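Local coordinates for protein guanylate kinase (Coxiella burnetii, PDB 3TR0) that phosphorylates GMP to GDP at the expense of ATP, a step that probably serves to recycle GMP, at residues 16-21 and 130-135; 40-45 and 80-85; 119-124 and 163-168. All blocks are in the same frame, centred on the assembly; numbering follows the deposited sequence.

Interaction 1 of 3, residues 16-21 and 130-135; sequences SGAGKT and EALRER. With 5GP (guanosine-5'-monophosphate), chain D; SO4 (sulfate ion), chain B.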
loop_
_atom_site.group_PDB
_atom_site.type_symbol
_atom_site.label_atom_id
_atom_site.label_comp_id
_atom_site.label_asym_id
_atom_site.label_seq_id
_atom_site.Cartn_x
_atom_site.Cartn_y
_atom_site.Cartn_z
ATOM N N SER A 16 -15.153 6.264 -18.762
ATOM C CA SER A 16 -16.427 6.878 -18.415
ATOM C C SER A 16 -17.453 5.785 -18.136
ATOM O O SER A 16 -17.511 4.782 -18.848
ATOM C CB SER A 16 -16.912 7.802 -19.539
ATOM O OG SER A 16 -16.020 8.889 -19.722
ATOM N N GLY A 17 -18.246 5.973 -17.088
ATOM C CA GLY A 17 -19.270 5.009 -16.725
ATOM C C GLY A 17 -18.807 3.956 -15.734
ATOM O O GLY A 17 -19.539 3.012 -15.440
ATOM N N ALA A 18 -17.593 4.109 -15.214
ATOM C CA ALA A 18 -17.050 3.127 -14.278
ATOM C C ALA A 18 -17.440 3.414 -12.831
ATOM O O ALA A 18 -17.196 2.595 -11.948
ATOM C CB ALA A 18 -15.535 3.036 -14.412
ATOM N N GLY A 19 -18.037 4.580 -12.593
ATOM C CA GLY A 19 -18.484 4.952 -11.260
ATOM C C GLY A 19 -17.390 5.598 -10.429
ATOM O O GLY A 19 -17.462 5.641 -9.199
ATOM N N LYS A 20 -16.376 6.111 -11.112
ATOM C CA LYS A 20 -15.219 6.701 -10.454
ATOM C C LYS A 20 -15.573 7.930 -9.617
ATOM O O LYS A 20 -15.160 8.041 -8.470
ATOM C CB LYS A 20 -14.162 7.067 -11.491
ATOM C CG LYS A 20 -12.998 7.853 -10.933
ATOM C CD LYS A 20 -12.368 8.685 -12.027
ATOM C CE LYS A 20 -13.386 9.651 -12.604
ATOM N NZ LYS A 20 -12.912 10.282 -13.863
ATOM N N THR A 21 -16.340 8.856 -10.184
ATOM C CA THR A 21 -16.671 10.072 -9.445
ATOM C C THR A 21 -17.328 9.765 -8.102
ATOM O O THR A 21 -16.974 10.356 -7.082
ATOM C CB THR A 21 -17.559 11.022 -10.265
ATOM O OG1 THR A 21 -16.822 11.484 -11.403
ATOM C CG2 THR A 21 -17.970 12.218 -9.424
ATOM N N GLU A 130 -20.545 -4.129 -20.352
ATOM C CA GLU A 130 -21.972 -3.844 -20.276
ATOM C C GLU A 130 -22.306 -2.934 -19.091
ATOM O O GLU A 130 -23.245 -2.141 -19.154
ATOM C CB GLU A 130 -22.777 -5.145 -20.232
ATOM C CG GLU A 130 -22.652 -5.965 -21.514
ATOM C CD GLU A 130 -23.432 -7.267 -21.472
ATOM O OE1 GLU A 130 -23.890 -7.658 -20.378
ATOM O OE2 GLU A 130 -23.588 -7.899 -22.538
ATOM N N ALA A 131 -21.522 -3.038 -18.023
ATOM C CA ALA A 131 -21.699 -2.172 -16.859
ATOM C C ALA A 131 -21.507 -0.704 -17.225
ATOM O O ALA A 131 -22.233 0.167 -16.741
ATOM C CB ALA A 131 -20.743 -2.575 -15.745
ATOM N N LEU A 132 -20.530 -0.431 -18.084
ATOM C CA LEU A 132 -20.294 0.930 -18.553
ATOM C C LEU A 132 -21.486 1.454 -19.345
ATOM O O LEU A 132 -21.961 2.564 -19.108
ATOM C CB LEU A 132 -19.041 0.990 -19.429
ATOM C CG LEU A 132 -17.715 0.576 -18.800
ATOM C CD1 LEU A 132 -16.627 0.593 -19.856
ATOM C CD2 LEU A 132 -17.362 1.501 -17.639
ATOM N N ARG A 133 -21.959 0.656 -20.297
ATOM C CA ARG A 133 -23.077 1.065 -21.137
ATOM C C ARG A 133 -24.318 1.320 -20.288
ATOM O O ARG A 133 -25.014 2.317 -20.472
ATOM C CB ARG A 133 -23.369 0.008 -22.205
ATOM C CG ARG A 133 -24.439 0.421 -23.202
ATOM C CD ARG A 133 -24.739 -0.691 -24.198
ATOM N NE ARG A 133 -23.598 -1.004 -25.054
ATOM C CZ ARG A 133 -23.323 -0.376 -26.193
ATOM N NH1 ARG A 133 -24.102 0.613 -26.613
ATOM N NH2 ARG A 133 -22.265 -0.731 -26.909
ATOM N N GLU A 134 -24.582 0.412 -19.353
ATOM C CA GLU A 134 -25.696 0.560 -18.426
ATOM C C GLU A 134 -25.629 1.875 -17.658
ATOM O O GLU A 134 -26.582 2.653 -17.668
ATOM C CB GLU A 134 -25.742 -0.613 -17.442
ATOM C CG GLU A 134 -26.919 -0.554 -16.478
ATOM C CD GLU A 134 -26.987 -1.762 -15.563
ATOM O OE1 GLU A 134 -26.023 -2.555 -15.556
ATOM O OE2 GLU A 134 -28.002 -1.911 -14.852
ATOM N N ARG A 135 -24.500 2.127 -16.997
ATOM C CA ARG A 135 -24.349 3.343 -16.202
ATOM C C ARG A 135 -24.448 4.601 -17.064
ATOM O O ARG A 135 -25.055 5.595 -16.657
ATOM C CB ARG A 135 -23.035 3.328 -15.409
ATOM C CG ARG A 135 -22.902 4.480 -14.420
ATOM C CD ARG A 135 -21.710 4.309 -13.475
ATOM N NE ARG A 135 -21.985 3.389 -12.369
ATOM C CZ ARG A 135 -21.421 2.192 -12.224
ATOM N NH1 ARG A 135 -20.538 1.751 -13.110
ATOM N NH2 ARG A 135 -21.739 1.435 -11.181
HETATM P P 5GP D . -16.555 14.148 -17.997
HETATM O O1P 5GP D . -17.004 14.749 -16.687
HETATM O O2P 5GP D . -16.649 14.996 -19.238
HETATM O O3P 5GP D . -17.291 12.844 -18.201
HETATM O "O5'" 5GP D . -15.072 13.596 -17.841
HETATM C "C5'" 5GP D . -14.314 13.208 -18.974
HETATM C "C4'" 5GP D . -12.996 12.606 -18.567
HETATM O "O4'" 5GP D . -11.979 13.628 -18.567
HETATM C "C3'" 5GP D . -12.938 12.043 -17.156
HETATM O "O3'" 5GP D . -13.495 10.744 -17.056
HETATM C "C2'" 5GP D . -11.451 12.092 -16.824
HETATM O "O2'" 5GP D . -10.794 10.935 -17.318
HETATM C "C1'" 5GP D . -10.973 13.297 -17.642
HETATM N N9 5GP D . -10.697 14.477 -16.804
HETATM C C8 5GP D . -11.521 15.169 -16.006
HETATM N N7 5GP D . -10.823 16.193 -15.452
HETATM C C5 5GP D . -9.553 16.124 -15.919
HETATM C C6 5GP D . -8.395 16.869 -15.725
HETATM O O6 5GP D . -8.385 17.862 -14.958
HETATM N N1 5GP D . -7.277 16.513 -16.370
HETATM C C2 5GP D . -7.248 15.455 -17.194
HETATM N N2 5GP D . -6.111 15.105 -17.839
HETATM N N3 5GP D . -8.352 14.715 -17.398
HETATM C C4 5GP D . -9.501 15.044 -16.774
HETATM S S SO4 B . -17.645 7.741 -13.987
HETATM O O1 SO4 B . -17.425 8.831 -13.044
HETATM O O2 SO4 B . -17.893 8.282 -15.316
HETATM O O3 SO4 B . -16.463 6.873 -14.037
HETATM O O4 SO4 B . -18.815 6.972 -13.578
#

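Interaction 2 of 3, residues 40-45 and 80-85; sequences HTTRPK and ERHYGT. With 5GP (guanosine-5'-monophosphate), chain D; SO4 (sulfate ion), chain C.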
loop_
_atom_site.group_PDB
_atom_site.type_symbol
_atom_site.label_atom_id
_atom_site.label_comp_id
_atom_site.label_asym_id
_atom_site.label_seq_id
_atom_site.Cartn_x
_atom_site.Cartn_y
_atom_site.Cartn_z
ATOM N N HIS A 40 -10.693 22.341 -14.187
ATOM C CA HIS A 40 -11.281 23.250 -15.160
ATOM C C HIS A 40 -11.580 22.452 -16.424
ATOM O O HIS A 40 -10.834 21.537 -16.777
ATOM C CB HIS A 40 -10.315 24.394 -15.476
ATOM C CG HIS A 40 -10.209 25.421 -14.391
ATOM N ND1 HIS A 40 -9.453 25.230 -13.253
ATOM C CD2 HIS A 40 -10.747 26.660 -14.278
ATOM C CE1 HIS A 40 -9.539 26.300 -12.484
ATOM N NE2 HIS A 40 -10.318 27.184 -13.084
ATOM N N THR A 41 -12.674 22.787 -17.100
ATOM C CA THR A 41 -13.050 22.098 -18.327
ATOM C C THR A 41 -13.827 23.009 -19.275
ATOM O O THR A 41 -14.538 23.913 -18.841
ATOM C CB THR A 41 -13.904 20.849 -18.037
ATOM O OG1 THR A 41 -14.119 20.122 -19.253
ATOM C CG2 THR A 41 -15.245 21.244 -17.447
ATOM N N THR A 42 -13.678 22.763 -20.572
ATOM C CA THR A 42 -14.444 23.476 -21.582
ATOM C C THR A 42 -15.670 22.657 -21.954
ATOM O O THR A 42 -16.525 23.109 -22.714
ATOM C CB THR A 42 -13.618 23.732 -22.851
ATOM O OG1 THR A 42 -13.214 22.479 -23.416
ATOM C CG2 THR A 42 -12.386 24.561 -22.531
ATOM N N ARG A 43 -15.745 21.442 -21.420
ATOM C CA ARG A 43 -16.897 20.584 -21.651
ATOM C C ARG A 43 -18.148 21.321 -21.185
ATOM O O ARG A 43 -18.190 21.836 -20.070
ATOM C CB ARG A 43 -16.727 19.252 -20.910
ATOM C CG ARG A 43 -17.709 18.169 -21.340
ATOM C CD ARG A 43 -18.905 18.114 -20.413
ATOM N NE ARG A 43 -18.594 17.405 -19.179
ATOM C CZ ARG A 43 -19.234 17.589 -18.030
ATOM N NH1 ARG A 43 -20.214 18.478 -17.952
ATOM N NH2 ARG A 43 -18.890 16.887 -16.960
ATOM N N PRO A 44 -19.172 21.390 -22.045
ATOM C CA PRO A 44 -20.349 22.188 -21.688
ATOM C C PRO A 44 -20.958 21.762 -20.354
ATOM O O PRO A 44 -21.062 20.568 -20.069
ATOM C CB PRO A 44 -21.324 21.917 -22.842
ATOM C CG PRO A 44 -20.846 20.641 -23.462
ATOM C CD PRO A 44 -19.358 20.653 -23.304
ATOM N N LYS A 45 -21.343 22.740 -19.542
ATOM C CA LYS A 45 -21.996 22.464 -18.270
ATOM C C LYS A 45 -23.331 21.770 -18.519
ATOM O O LYS A 45 -24.162 22.266 -19.274
ATOM C CB LYS A 45 -22.206 23.766 -17.496
ATOM C CG LYS A 45 -22.732 23.585 -16.087
ATOM C CD LYS A 45 -22.799 24.924 -15.373
ATOM C CE LYS A 45 -23.446 24.799 -14.009
ATOM N NZ LYS A 45 -23.545 26.126 -13.344
ATOM N N GLU A 80 -12.636 15.945 -27.797
ATOM C CA GLU A 80 -12.677 17.296 -28.355
ATOM C C GLU A 80 -12.973 18.395 -27.335
ATOM O O GLU A 80 -13.337 19.510 -27.708
ATOM C CB GLU A 80 -13.677 17.373 -29.510
ATOM C CG GLU A 80 -13.374 16.420 -30.650
ATOM C CD GLU A 80 -14.258 16.661 -31.853
ATOM O OE1 GLU A 80 -14.437 17.838 -32.232
ATOM O OE2 GLU A 80 -14.780 15.675 -32.414
ATOM N N ARG A 81 -12.816 18.081 -26.053
ATOM C CA ARG A 81 -12.965 19.080 -25.001
ATOM C C ARG A 81 -11.691 19.140 -24.168
ATOM O O ARG A 81 -10.857 18.235 -24.225
ATOM C CB ARG A 81 -14.169 18.765 -24.110
ATOM C CG ARG A 81 -15.501 18.726 -24.846
ATOM C CD ARG A 81 -15.895 20.095 -25.377
ATOM N NE ARG A 81 -17.192 20.051 -26.048
ATOM C CZ ARG A 81 -17.801 21.108 -26.576
ATOM N NH1 ARG A 81 -17.234 22.304 -26.514
ATOM N NH2 ARG A 81 -18.981 20.966 -27.165
ATOM N N HIS A 82 -11.543 20.208 -23.395
ATOM C CA HIS A 82 -10.324 20.426 -22.634
ATOM C C HIS A 82 -10.573 20.299 -21.144
ATOM O O HIS A 82 -11.592 20.763 -20.634
ATOM C CB HIS A 82 -9.722 21.794 -22.962
ATOM C CG HIS A 82 -9.277 21.925 -24.384
ATOM N ND1 HIS A 82 -8.159 21.286 -24.874
ATOM C CD2 HIS A 82 -9.803 22.615 -25.424
ATOM C CE1 HIS A 82 -8.012 21.579 -26.155
ATOM N NE2 HIS A 82 -8.997 22.385 -26.512
ATOM N N TYR A 83 -9.633 19.648 -20.463
ATOM C CA TYR A 83 -9.671 19.475 -19.018
ATOM C C TYR A 83 -8.275 19.716 -18.446
ATOM O O TYR A 83 -7.271 19.333 -19.050
ATOM C CB TYR A 83 -10.081 18.043 -18.664
ATOM C CG TYR A 83 -11.397 17.576 -19.243
ATOM C CD1 TYR A 83 -12.517 17.433 -18.434
ATOM C CD2 TYR A 83 -11.514 17.249 -20.586
ATOM C CE1 TYR A 83 -13.719 16.992 -18.950
ATOM C CE2 TYR A 83 -12.711 16.811 -21.113
ATOM C CZ TYR A 83 -13.810 16.683 -20.290
ATOM O OH TYR A 83 -15.007 16.244 -20.805
ATOM N N GLY A 84 -8.202 20.326 -17.269
ATOM C CA GLY A 84 -6.914 20.563 -16.649
ATOM C C GLY A 84 -6.960 20.706 -15.143
ATOM O O GLY A 84 -8.001 21.027 -14.570
ATOM N N THR A 85 -5.818 20.464 -14.507
ATOM C CA THR A 85 -5.680 20.607 -13.066
ATOM C C THR A 85 -4.953 21.905 -12.746
ATOM O O THR A 85 -3.772 22.055 -13.059
ATOM C CB THR A 85 -4.873 19.437 -12.460
ATOM O OG1 THR A 85 -5.574 18.207 -12.681
ATOM C CG2 THR A 85 -4.678 19.636 -10.966
HETATM P P 5GP D . -16.555 14.148 -17.997
HETATM O O1P 5GP D . -17.004 14.749 -16.687
HETATM O O2P 5GP D . -16.649 14.996 -19.238
HETATM O O3P 5GP D . -17.291 12.844 -18.201
HETATM O "O5'" 5GP D . -15.072 13.596 -17.841
HETATM C "C5'" 5GP D . -14.314 13.208 -18.974
HETATM C "C4'" 5GP D . -12.996 12.606 -18.567
HETATM O "O4'" 5GP D . -11.979 13.628 -18.567
HETATM C "C3'" 5GP D . -12.938 12.043 -17.156
HETATM O "O3'" 5GP D . -13.495 10.744 -17.056
HETATM C "C2'" 5GP D . -11.451 12.092 -16.824
HETATM O "O2'" 5GP D . -10.794 10.935 -17.318
HETATM C "C1'" 5GP D . -10.973 13.297 -17.642
HETATM N N9 5GP D . -10.697 14.477 -16.804
HETATM C C8 5GP D . -11.521 15.169 -16.006
HETATM N N7 5GP D . -10.823 16.193 -15.452
HETATM C C5 5GP D . -9.553 16.124 -15.919
HETATM C C6 5GP D . -8.395 16.869 -15.725
HETATM O O6 5GP D . -8.385 17.862 -14.958
HETATM N N1 5GP D . -7.277 16.513 -16.370
HETATM C C2 5GP D . -7.248 15.455 -17.194
HETATM N N2 5GP D . -6.111 15.105 -17.839
HETATM N N3 5GP D . -8.352 14.715 -17.398
HETATM C C4 5GP D . -9.501 15.044 -16.774
HETATM S S SO4 C . -24.757 26.344 -10.032
HETATM O O1 SO4 C . -24.515 26.185 -8.601
HETATM O O2 SO4 C . -25.280 25.093 -10.576
HETATM O O3 SO4 C . -25.735 27.404 -10.243
HETATM O O4 SO4 C . -23.511 26.689 -10.708
HETATM O O HOH W 1 -8.448 22.988 -11.821
#

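Interaction 3 of 3, residues 119-124 and 163-168; sequences ALSIFI and EFDYLV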
loop_
_atom_site.group_PDB
_atom_site.type_symbol
_atom_site.label_atom_id
_atom_site.label_comp_id
_atom_site.label_asym_id
_atom_site.label_seq_id
_atom_site.Cartn_x
_atom_site.Cartn_y
_atom_site.Cartn_z
ATOM N N ALA A 119 3.999 10.290 -6.807
ATOM C CA ALA A 119 2.577 10.074 -7.072
ATOM C C ALA A 119 2.199 8.601 -7.284
ATOM O O ALA A 119 2.901 7.851 -7.971
ATOM C CB ALA A 119 2.131 10.908 -8.266
ATOM N N LEU A 120 1.080 8.199 -6.690
ATOM C CA LEU A 120 0.550 6.854 -6.883
ATOM C C LEU A 120 -0.671 6.934 -7.786
ATOM O O LEU A 120 -1.457 7.875 -7.691
ATOM C CB LEU A 120 0.170 6.218 -5.543
ATOM C CG LEU A 120 1.311 5.851 -4.587
ATOM C CD1 LEU A 120 0.766 5.086 -3.389
ATOM C CD2 LEU A 120 2.375 5.036 -5.302
ATOM N N SER A 121 -0.827 5.956 -8.671
ATOM C CA SER A 121 -1.956 5.968 -9.590
ATOM C C SER A 121 -2.796 4.697 -9.452
ATOM O O SER A 121 -2.261 3.598 -9.281
ATOM C CB SER A 121 -1.484 6.189 -11.035
ATOM O OG SER A 121 -0.600 5.167 -11.455
ATOM N N ILE A 122 -4.115 4.873 -9.502
ATOM C CA ILE A 122 -5.071 3.785 -9.333
ATOM C C ILE A 122 -6.029 3.775 -10.519
ATOM O O ILE A 122 -6.609 4.810 -10.859
ATOM C CB ILE A 122 -5.920 3.993 -8.062
ATOM C CG1 ILE A 122 -5.023 4.190 -6.840
ATOM C CG2 ILE A 122 -6.903 2.839 -7.873
ATOM C CD1 ILE A 122 -5.759 4.707 -5.613
ATOM N N PHE A 123 -6.196 2.618 -11.149
ATOM C CA PHE A 123 -7.133 2.493 -12.258
ATOM C C PHE A 123 -8.376 1.733 -11.815
ATOM O O PHE A 123 -8.282 0.626 -11.289
ATOM C CB PHE A 123 -6.480 1.794 -13.456
ATOM C CG PHE A 123 -7.177 2.065 -14.764
ATOM C CD1 PHE A 123 -6.714 3.055 -15.616
ATOM C CD2 PHE A 123 -8.301 1.347 -15.126
ATOM C CE1 PHE A 123 -7.352 3.315 -16.818
ATOM C CE2 PHE A 123 -8.947 1.605 -16.324
ATOM C CZ PHE A 123 -8.472 2.593 -17.166
ATOM N N ILE A 124 -9.546 2.330 -12.022
ATOM C CA ILE A 124 -10.794 1.685 -11.655
ATOM C C ILE A 124 -11.369 0.932 -12.850
ATOM O O ILE A 124 -11.622 1.523 -13.901
ATOM C CB ILE A 124 -11.842 2.706 -11.167
ATOM C CG1 ILE A 124 -11.258 3.607 -10.077
ATOM C CG2 ILE A 124 -13.087 1.992 -10.671
ATOM C CD1 ILE A 124 -10.819 2.869 -8.845
ATOM N N GLU A 163 -0.139 1.273 -17.068
ATOM C CA GLU A 163 0.671 2.403 -16.635
ATOM C C GLU A 163 0.406 2.761 -15.174
ATOM O O GLU A 163 1.034 3.665 -14.619
ATOM C CB GLU A 163 0.412 3.606 -17.548
ATOM C CG GLU A 163 0.756 3.315 -19.003
ATOM C CD GLU A 163 0.245 4.360 -19.965
ATOM O OE1 GLU A 163 -0.001 5.508 -19.540
ATOM O OE2 GLU A 163 0.087 4.028 -21.159
ATOM N N PHE A 164 -0.514 2.035 -14.549
ATOM C CA PHE A 164 -0.985 2.391 -13.212
ATOM C C PHE A 164 -0.429 1.471 -12.135
ATOM O O PHE A 164 -0.096 0.324 -12.410
ATOM C CB PHE A 164 -2.515 2.423 -13.187
ATOM C CG PHE A 164 -3.088 3.570 -13.960
ATOM C CD1 PHE A 164 -3.096 3.546 -15.344
ATOM C CD2 PHE A 164 -3.577 4.689 -13.310
ATOM C CE1 PHE A 164 -3.589 4.613 -16.067
ATOM C CE2 PHE A 164 -4.073 5.762 -14.032
ATOM C CZ PHE A 164 -4.082 5.719 -15.412
ATOM N N ASP A 165 -0.328 1.986 -10.914
ATOM C CA ASP A 165 0.250 1.225 -9.803
ATOM C C ASP A 165 -0.705 0.183 -9.222
ATOM O O ASP A 165 -0.280 -0.882 -8.777
ATOM C CB ASP A 165 0.692 2.177 -8.689
ATOM C CG ASP A 165 1.721 3.182 -9.157
ATOM O OD1 ASP A 165 2.760 2.765 -9.705
ATOM O OD2 ASP A 165 1.488 4.390 -8.984
ATOM N N TYR A 166 -1.993 0.508 -9.204
ATOM C CA TYR A 166 -3.002 -0.348 -8.594
ATOM C C TYR A 166 -4.184 -0.482 -9.524
ATOM O O TYR A 166 -4.486 0.445 -10.281
ATOM C CB TYR A 166 -3.494 0.269 -7.281
ATOM C CG TYR A 166 -2.406 0.410 -6.240
ATOM C CD1 TYR A 166 -2.060 -0.658 -5.420
ATOM C CD2 TYR A 166 -1.724 1.602 -6.085
ATOM C CE1 TYR A 166 -1.052 -0.533 -4.465
ATOM C CE2 TYR A 166 -0.720 1.740 -5.140
ATOM C CZ TYR A 166 -0.389 0.671 -4.335
ATOM O OH TYR A 166 0.608 0.817 -3.396
ATOM N N LEU A 167 -4.849 -1.630 -9.458
ATOM C CA LEU A 167 -6.111 -1.834 -10.160
ATOM C C LEU A 167 -7.200 -2.175 -9.149
ATOM O O LEU A 167 -7.017 -3.043 -8.297
ATOM C CB LEU A 167 -5.987 -2.965 -11.189
ATOM C CG LEU A 167 -4.841 -2.901 -12.198
ATOM C CD1 LEU A 167 -4.913 -4.106 -13.126
ATOM C CD2 LEU A 167 -4.882 -1.610 -13.004
ATOM N N VAL A 168 -8.332 -1.485 -9.235
ATOM C CA VAL A 168 -9.454 -1.756 -8.342
ATOM C C VAL A 168 -10.727 -1.966 -9.151
ATOM O O VAL A 168 -11.041 -1.154 -10.011
ATOM C CB VAL A 168 -9.688 -0.603 -7.355
ATOM C CG1 VAL A 168 -10.902 -0.892 -6.496
ATOM C CG2 VAL A 168 -8.455 -0.383 -6.485
HETATM O O HOH W 2 1.992 6.099 -10.996
#

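Interaction 1 of 3, residues 16-21 and 130-135
The P-loop, the Walker A turn that leads into helix 20-30, rests here on helix 129-137 through Gly17, Leu132 and Arg135. Arg135 makes the polar link: its NH1 donates to Gly17 O at 2.8 Å, nearly straight and in the plane of the guanidinium, while it stands 31° out of the carbonyl plane. Arg135 CD lies 3.2 Å from Gly17 O, the bend at chi3 (-80°) then turns NE off the line of the chain, and Gly19 CA sits over one guanidinium face near its rim. Next to it, Leu132 pushes CD2 against the peptide carbon of Gly17 (3.4 Å to C) and meets Ala18 CB. The backbone of Gly17 thus lies directly against Leu132 and Arg135, and that of Gly19 against Arg135; both glycines have positive phi (92° and 86°), a region that glycine enters easily. Ser16 O is buried beneath Leu132 CD2 with no polar partner.

The loop also turns its amides on a sulfate ion. Gly17 N reaches sulfate O2 at 2.9 Å, Gly19 N binds O4 and Lys20 N binds O3, while Thr21 N binds O1; Arg139 adds a further bond. The amide nest at a helix start is the anion-binding site of P-loop kinases, and the sulfate probably marks where an ATP phosphate would sit.

Interaction 2 of 3, residues 40-45 and 80-85
Tyr83 and Thr41 lie side by side and point the same way, with the threonine hydroxyl against the tyrosine ring. Thr41 OG1 stands 3.1 Å above one face of that ring, offset toward the rim, and the opposite face carries the ribose oxygen O4' of GMP over its centre. With CG2 rather than OG1 taking the place between N and C, OG1 is anti to the backbone N (chi1 -173°); it donates to His82 O and accepts from Arg43 N, which closes an ST turn. His82 O is gripped twice, since Thr42 N binds it as well. Thr42 turns its own hydroxyl between its backbone N and carbonyl carbon, where it takes the N-H of His82 at 2.8 Å.

The bonds of Thr42 with His82 continue a short antiparallel ladder in which His40 and Gly84 form the hydrogen-bonded pair, and Thr41 faces Tyr83 as a non-hydrogen-bonded pair. The ladder belongs to the small mixed sheet of the GMP-binding region of guanylate kinase.

Arg43 crosses Tyr83 at a slant, guanidinium and ring planes 64° apart, with Arg43 CG 3.4 Å from Tyr83 OH. Both side chains end on the GMP phosphate: Tyr83 OH donates to O2P at 2.6 Å, Arg43 NE donates to the same oxygen, and Arg43 NH2 reaches O1P at 2.9 Å. The phosphorus lies in the guanidinium plane. Arg43 NH1 looks elsewhere, bonding Pro44 O and forming a salt bridge with Asp49, which would help fix the group's rotation.

Farther out, Arg81 crosses Pro44 at about a right angle, and Pro44 CD sits 3.5 Å over one face of the Arg81 guanidinium, toward its rim.

Interaction 3 of 3, residues 119-124 and 163-168
Ser121 and Asp165 begin the polar part of this contact, just where the chain enters strand 166-169. Asp165 OD2 takes the N-H of Ser121 at 2.8 Å on its anti side, 17° out of the carboxylate plane. In return Asp165 N donates to Ser121 OG at 3.2 Å and, more weakly, to Ser121 O. The serine hydroxyl can reach back because it sits between its own N and carbonyl carbon (chi1 60°); it also bonds Arg113, and a water that donates to Asp165 OD2 lies 2.8 Å from Ser121 OG. From there the parallel ladder takes over: Tyr166 N binds Ser121 O, Phe123 N binds Tyr166 O, and Val168 N binds Phe123 O at 2.9 Å.

The aromatic contact is T-shaped. Phe123 turns its edge to the face of Phe164, planes 75° apart, with Phe123 CD1 3.5 Å from Phe164 CE1; Phe123 CB makes a CH-pi contact over the same ring. Arg113 has a cation-pi contact with Phe164.

Apolar contacts lie on both sheet faces. On the face of Ile122, Tyr166 and Val168, Ile122 CG2 meets Val168 CG2 at 3.8 Å, Ile124 CD1 lies on Val168 CB, and helix 173-187 packs over Ile122 and Tyr166. On the other, Phe123 CB touches Leu167 CD2. Past strand 166-169, the outermost in this chain's sheet, lies the second subunit, whose Gln194 donates to Leu167 O. Neighbouring parallel strands with helices packed against them are the core of the P-loop kinase fold.

Overall arrangement
From the N terminus, strand 9-13 runs into the P-loop, which interaction 1 joins to helix 129-137, 109 residues later. Inside that long loop interaction 2 is nested: it closes a shorter one, tying 40-45 to 80-85 in the mixed sheet that holds GMP. Interaction 3 starts at 119-124, before interaction 1 has closed, and finishes at 163-168, so these two cross; it joins neighbouring parallel strands 120-125 and 166-169 of the central sheet. Strand 120-125 is followed by helix 129-137, and interactions 1 and 3 touch where Ala18 CB packs on Ile124 O. Interaction 2 precedes interaction 3 entirely and lies across the chain's centre from it. GMP touches interactions 1 and 2, with a weak bond from Lys20 in interaction 1.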